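Putative gamma-glutamylcyclotransferase YkqA (PDB 2QIK) is a putative gamma-glutamylcyclotransferase, an enzyme type that releases 5-oxoproline from gamma-glutamyl compounds by intramolecular cyclisation. Local coordinates at residues A[189-194]-A[256-261]; A[196-201]-A[228-233]. All coordinates share one frame; numbering follows the deposited sequence.

Interaction 1 of 2, residues A[189-194]-A[256-261]; sequences VLYRIP and ELYLSP
Val-189 CG1 stands almost exactly on the normal of the Tyr-258 ring, 3.6 Å from its centroid and only 2° off the perpendicular, so a single methyl is centred over the aromatic face in a CH-pi contact. With chi1 at -178°, CG1 lies anti to the backbone N of Val-189, and that rotation carries the methyl out over the ring. The same methyl lies 4.0 Å above the plane of the Tyr-191 ring, offset toward its rim, and so touches both tyrosines. The opposite face of Tyr-258 is covered from within the helix by Leu-257, whose CG rides 4.0 Å above the ring plane. The two hydroxyls are joined through water: Tyr-191 OH and Tyr-258 OH each lie 2.8 Å from the same molecule, which donates to Tyr-191 and sits in the plane of both rings. Tyr-191 OH is also hydrogen-bonded to Cys-136 O, which further fixes that end of the bridge. Replacing Tyr-258 by alanine would probably take away the aromatic face under Val-189 CG1 and leave the water without one of its two tyrosine hydroxyls. Leu-259 is peripheral. The arrangement is a helix C-terminus laid against strand 185-193, which lies between strands 128-132 and 154-161 in an antiparallel sheet of the AIG2-like region.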
loop_
_atom_site.group_PDB
_atom_site.type_symbol
_atom_site.label_atom_id
_atom_site.label_comp_id
_atom_site.label_asym_id
_atom_site.label_seq_id
_atom_site.Cartn_x
_atom_site.Cartn_y
_atom_site.Cartn_z
ATOM N N VAL A 189 1.490 -1.387 14.260
ATOM C CA VAL A 189 2.852 -1.422 14.864
ATOM C C VAL A 189 3.826 -1.203 13.684
ATOM O O VAL A 189 3.756 -1.892 12.682
ATOM C CB VAL A 189 3.146 -2.841 15.523
ATOM C CG1 VAL A 189 4.505 -2.900 16.191
ATOM C CG2 VAL A 189 2.039 -3.276 16.474
ATOM N N LEU A 190 4.758 -0.295 13.869
ATOM C CA LEU A 190 5.836 -0.081 12.927
ATOM C C LEU A 190 7.060 -0.761 13.451
ATOM O O LEU A 190 7.507 -0.521 14.585
ATOM C CB LEU A 190 6.094 1.423 12.733
ATOM C CG LEU A 190 7.073 1.768 11.648
ATOM C CD1 LEU A 190 6.468 1.414 10.291
ATOM C CD2 LEU A 190 7.487 3.210 11.691
ATOM N N TYR A 191 7.644 -1.657 12.658
ATOM C CA TYR A 191 8.873 -2.345 12.964
ATOM C C TYR A 191 10.032 -1.828 12.109
ATOM O O TYR A 191 9.847 -1.492 10.943
ATOM C CB TYR A 191 8.779 -3.815 12.640
ATOM C CG TYR A 191 7.774 -4.663 13.382
ATOM C CD1 TYR A 191 8.072 -5.247 14.593
ATOM C CD2 TYR A 191 6.576 -4.958 12.804
ATOM C CE1 TYR A 191 7.204 -6.063 15.236
ATOM C CE2 TYR A 191 5.640 -5.800 13.452
ATOM C CZ TYR A 191 5.985 -6.365 14.650
ATOM O OH TYR A 191 5.111 -7.233 15.282
ATOM N N ARG A 192 11.229 -1.726 12.680
ATOM C CA ARG A 192 12.460 -1.512 11.897
ATOM C C ARG A 192 13.063 -2.907 11.646
ATOM O O ARG A 192 13.423 -3.607 12.602
ATOM C CB ARG A 192 13.441 -0.682 12.693
ATOM C CG ARG A 192 14.717 -0.340 11.957
ATOM C CD ARG A 192 15.676 0.431 12.758
ATOM N NE ARG A 192 15.127 1.702 13.035
ATOM C CZ ARG A 192 14.545 2.100 14.177
ATOM N NH1 ARG A 192 14.489 1.296 15.236
ATOM N NH2 ARG A 192 14.031 3.320 14.263
ATOM N N ILE A 193 13.109 -3.308 10.384
ATOM C CA ILE A 193 13.581 -4.647 10.019
ATOM C C ILE A 193 14.723 -4.556 8.993
ATOM O O ILE A 193 14.772 -3.604 8.202
ATOM C CB ILE A 193 12.451 -5.528 9.504
ATOM C CG1 ILE A 193 11.966 -5.090 8.091
ATOM C CG2 ILE A 193 11.271 -5.609 10.451
ATOM C CD1 ILE A 193 10.859 -5.987 7.530
ATOM N N PRO A 194 15.608 -5.540 8.955
ATOM C CA PRO A 194 16.572 -5.587 7.899
ATOM C C PRO A 194 15.901 -5.984 6.581
ATOM O O PRO A 194 14.935 -6.716 6.561
ATOM C CB PRO A 194 17.612 -6.640 8.367
ATOM C CG PRO A 194 17.313 -6.830 9.846
ATOM C CD PRO A 194 15.809 -6.615 9.936
ATOM N N GLU A 256 -3.372 -5.588 21.870
ATOM C CA GLU A 256 -3.258 -5.398 23.323
ATOM C C GLU A 256 -1.847 -4.996 23.695
ATOM O O GLU A 256 -1.631 -4.135 24.576
ATOM C CB GLU A 256 -3.656 -6.739 24.022
ATOM C CG GLU A 256 -5.141 -7.095 23.947
ATOM C CD GLU A 256 -5.383 -8.593 24.187
ATOM O OE1 GLU A 256 -4.379 -9.322 24.554
ATOM O OE2 GLU A 256 -6.563 -9.034 24.097
ATOM N N LEU A 257 -0.846 -5.578 23.003
ATOM C CA LEU A 257 0.532 -5.230 23.344
ATOM C C LEU A 257 0.903 -3.810 22.919
ATOM O O LEU A 257 1.594 -3.109 23.637
ATOM C CB LEU A 257 1.494 -6.240 22.720
ATOM C CG LEU A 257 3.032 -6.204 22.889
ATOM C CD1 LEU A 257 3.334 -6.198 24.368
ATOM C CD2 LEU A 257 3.626 -7.413 22.148
ATOM N N TYR A 258 0.475 -3.409 21.725
ATOM C CA TYR A 258 1.008 -2.195 21.140
ATOM C C TYR A 258 0.063 -1.005 21.023
ATOM O O TYR A 258 0.525 0.128 20.963
ATOM C CB TYR A 258 1.519 -2.540 19.734
ATOM C CG TYR A 258 2.725 -3.468 19.651
ATOM C CD1 TYR A 258 3.976 -3.028 20.022
ATOM C CD2 TYR A 258 2.632 -4.698 19.029
ATOM C CE1 TYR A 258 5.080 -3.805 19.940
ATOM C CE2 TYR A 258 3.780 -5.527 18.901
ATOM C CZ TYR A 258 5.016 -5.064 19.347
ATOM O OH TYR A 258 6.181 -5.826 19.222
ATOM N N LEU A 259 -1.227 -1.234 20.830
ATOM C CA LEU A 259 -2.119 -0.164 20.342
ATOM C C LEU A 259 -2.865 0.537 21.479
ATOM O O LEU A 259 -2.842 0.103 22.621
ATOM C CB LEU A 259 -3.097 -0.727 19.316
ATOM C CG LEU A 259 -2.460 -1.497 18.162
ATOM C CD1 LEU A 259 -3.515 -1.833 17.173
ATOM C CD2 LEU A 259 -1.317 -0.678 17.506
ATOM N N SER A 260 -3.526 1.618 21.179
ATOM C CA SER A 260 -4.267 2.309 22.232
ATOM C C SER A 260 -5.435 1.413 22.693
ATOM O O SER A 260 -6.040 0.729 21.903
ATOM C CB SER A 260 -4.767 3.689 21.785
ATOM O OG SER A 260 -5.781 3.640 20.802
ATOM N N PRO A 261 -5.772 1.435 23.987
ATOM C CA PRO A 261 -6.936 0.721 24.466
ATOM C C PRO A 261 -8.234 1.081 23.690
ATOM O O PRO A 261 -8.981 0.202 23.403
ATOM C CB PRO A 261 -6.957 1.072 25.970
ATOM C CG PRO A 261 -5.681 1.650 26.275
ATOM C CD PRO A 261 -5.036 2.127 25.080
HETATM O O HOH W 1 5.760 -8.261 17.818
#

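Interaction 2 of 2, residues A[196-201]-A[228-233]; sequences SALSYL and DCLTFL
Leu-198 CD1 and Leu-230 CD2 meet methyl to methyl at 3.2 Å, tighter than usual van der Waals contact, and this pair forms one of two apolar bridges between helix 198-204 and strand 224-234. Both leucines carry CG anti to the backbone N (chi1 -165° in Leu-198, 173° in Leu-230), which directs each branch toward the other segment, where the two methyls meet. The backbones stay well apart, with Leu-198 CA and Leu-230 CA separated by 9.8 Å, so side chains span the interval.

The second bridge is made by Leu-201 and Phe-232. Here the root of the leucine side chain does the touching: Leu-201 CB lies 4.0 Å from Phe-232 CZ and equally 4.0 Å from Phe-232 CE1, an oblique approach to the far end of the ring. Leu-198 and Leu-201 are three residues apart, roughly one helical turn, while Leu-230 and Phe-232 are two residues apart on the strand and so project from the same face.

Further out, Tyr-130 packs against both Leu-201 and Phe-232, and Ile-128 touches Leu-230. Backbone hydrogen bonds join Leu-230 to Tyr-129 and Phe-131, holding its strand beside strand 128-132. On its other flank, strand 224-234 pairs antiparallel with strand 212-221, where Pro-214 meets Leu-230; helix 198-204 thus packs across a face to which neighbouring strands also contribute.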
loop_
_atom_site.group_PDB
_atom_site.type_symbol
_atom_site.label_atom_id
_atom_site.label_comp_id
_atom_site.label_asym_id
_atom_site.label_seq_id
_atom_site.Cartn_x
_atom_site.Cartn_y
_atom_site.Cartn_z
ATOM N N SER A 196 16.883 -8.266 4.784
ATOM C CA SER A 196 16.911 -9.672 4.738
ATOM C C SER A 196 15.658 -10.327 5.315
ATOM O O SER A 196 15.457 -11.535 5.105
ATOM C CB SER A 196 18.106 -10.248 5.451
ATOM O OG SER A 196 18.060 -9.926 6.820
ATOM N N ALA A 197 14.816 -9.584 6.021
ATOM C CA ALA A 197 13.506 -10.090 6.513
ATOM C C ALA A 197 12.433 -9.993 5.468
ATOM O O ALA A 197 11.314 -10.516 5.677
ATOM C CB ALA A 197 13.120 -9.306 7.711
ATOM N N LEU A 198 12.654 -9.323 4.341
ATOM C CA LEU A 198 11.560 -9.056 3.429
ATOM C C LEU A 198 10.991 -10.242 2.712
ATOM O O LEU A 198 9.746 -10.325 2.520
ATOM C CB LEU A 198 12.034 -8.024 2.366
ATOM C CG LEU A 198 10.970 -7.370 1.553
ATOM C CD1 LEU A 198 9.831 -6.697 2.435
ATOM C CD2 LEU A 198 11.636 -6.365 0.661
ATOM N N SER A 199 11.826 -11.165 2.250
ATOM C CA SER A 199 11.258 -12.259 1.488
ATOM C C SER A 199 10.353 -13.159 2.346
ATOM O O SER A 199 9.354 -13.685 1.835
ATOM C CB SER A 199 12.309 -13.057 0.706
ATOM O OG SER A 199 13.205 -13.733 1.552
ATOM N N TYR A 200 10.632 -13.262 3.649
ATOM C CA TYR A 200 9.727 -13.962 4.574
ATOM C C TYR A 200 8.351 -13.290 4.484
ATOM O O TYR A 200 7.315 -13.960 4.403
ATOM C CB TYR A 200 10.278 -13.873 6.008
ATOM C CG TYR A 200 9.216 -14.217 7.032
ATOM C CD1 TYR A 200 8.865 -15.521 7.252
ATOM C CD2 TYR A 200 8.518 -13.247 7.672
ATOM C CE1 TYR A 200 7.839 -15.851 8.078
ATOM C CE2 TYR A 200 7.521 -13.542 8.520
ATOM C CZ TYR A 200 7.156 -14.856 8.740
ATOM O OH TYR A 200 6.121 -15.149 9.630
ATOM N N LEU A 201 8.313 -11.957 4.541
ATOM C CA LEU A 201 7.025 -11.257 4.484
ATOM C C LEU A 201 6.331 -11.466 3.154
ATOM O O LEU A 201 5.113 -11.639 3.101
ATOM C CB LEU A 201 7.170 -9.819 4.819
ATOM C CG LEU A 201 7.593 -9.479 6.251
ATOM C CD1 LEU A 201 7.912 -8.015 6.407
ATOM C CD2 LEU A 201 6.488 -9.869 7.211
ATOM N N ASP A 228 7.168 6.319 3.432
ATOM C CA ASP A 228 7.380 5.159 2.566
ATOM C C ASP A 228 7.573 3.902 3.372
ATOM O O ASP A 228 8.402 3.075 3.044
ATOM C CB ASP A 228 8.466 5.410 1.545
ATOM C CG ASP A 228 8.028 6.309 0.446
ATOM O OD1 ASP A 228 8.928 6.923 -0.208
ATOM O OD2 ASP A 228 6.840 6.484 0.135
ATOM N N CYS A 229 6.771 3.734 4.437
ATOM C CA CYS A 229 6.775 2.502 5.211
ATOM C C CYS A 229 6.092 1.413 4.368
ATOM O O CYS A 229 5.096 1.658 3.688
ATOM C CB CYS A 229 5.987 2.667 6.474
ATOM S SG CYS A 229 6.653 3.919 7.554
ATOM N N LEU A 230 6.673 0.221 4.365
ATOM C CA LEU A 230 6.070 -0.928 3.682
ATOM C C LEU A 230 4.906 -1.468 4.466
ATOM O O LEU A 230 4.954 -1.619 5.687
ATOM C CB LEU A 230 7.100 -2.024 3.622
ATOM C CG LEU A 230 6.653 -3.412 3.094
ATOM C CD1 LEU A 230 6.269 -3.276 1.617
ATOM C CD2 LEU A 230 7.683 -4.402 3.258
ATOM N N THR A 231 3.817 -1.773 3.753
ATOM C CA THR A 231 2.723 -2.566 4.276
ATOM C C THR A 231 2.220 -3.479 3.176
ATOM O O THR A 231 2.808 -3.504 2.104
ATOM C CB THR A 231 1.672 -1.605 4.897
ATOM O OG1 THR A 231 0.794 -2.375 5.727
ATOM C CG2 THR A 231 0.844 -0.909 3.891
ATOM N N PHE A 232 1.193 -4.281 3.467
ATOM C CA PHE A 232 0.642 -5.173 2.480
ATOM C C PHE A 232 -0.841 -4.979 2.456
ATOM O O PHE A 232 -1.483 -4.816 3.509
ATOM C CB PHE A 232 0.999 -6.645 2.789
ATOM C CG PHE A 232 2.440 -6.933 2.663
ATOM C CD1 PHE A 232 3.280 -6.760 3.735
ATOM C CD2 PHE A 232 2.989 -7.318 1.448
ATOM C CE1 PHE A 232 4.626 -6.964 3.615
ATOM C CE2 PHE A 232 4.329 -7.549 1.316
ATOM C CZ PHE A 232 5.155 -7.359 2.404
ATOM N N LEU A 233 -1.410 -4.930 1.230
ATOM C CA LEU A 233 -2.891 -4.656 1.049
ATOM C C LEU A 233 -3.504 -5.736 0.167
ATOM O O LEU A 233 -2.842 -6.255 -0.725
ATOM C CB LEU A 233 -3.117 -3.270 0.430
ATOM C CG LEU A 233 -2.532 -2.112 1.222
ATOM C CD1 LEU A 233 -2.626 -0.835 0.405
ATOM C CD2 LEU A 233 -3.159 -1.996 2.592
#

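How the interactions relate
Interaction 2 is nested along the chain inside the loop closed by interaction 1: strand 185-193 is followed in the chain by helix 198-204, and strand 224-234 by helix 245-258. Their centres lie 14 Å apart, but side chains connect them directly. Leu-190 CD1 packs on Cys-229 SG at 3.7 Å, linking the two strand segments, and Ile-193 CD1 reaches Leu-201 CD1 at 3.7 Å. Strand 128-132 lies between strands 185-193 and 224-234, with backbone hydrogen bonds to both. Both contacts are away from the substrate-binding residues inferred by similarity, Tyr-8 to Leu-11. A bound citrate, probably from crystallisation, lies about 6 Å from the Phe-232 side chain.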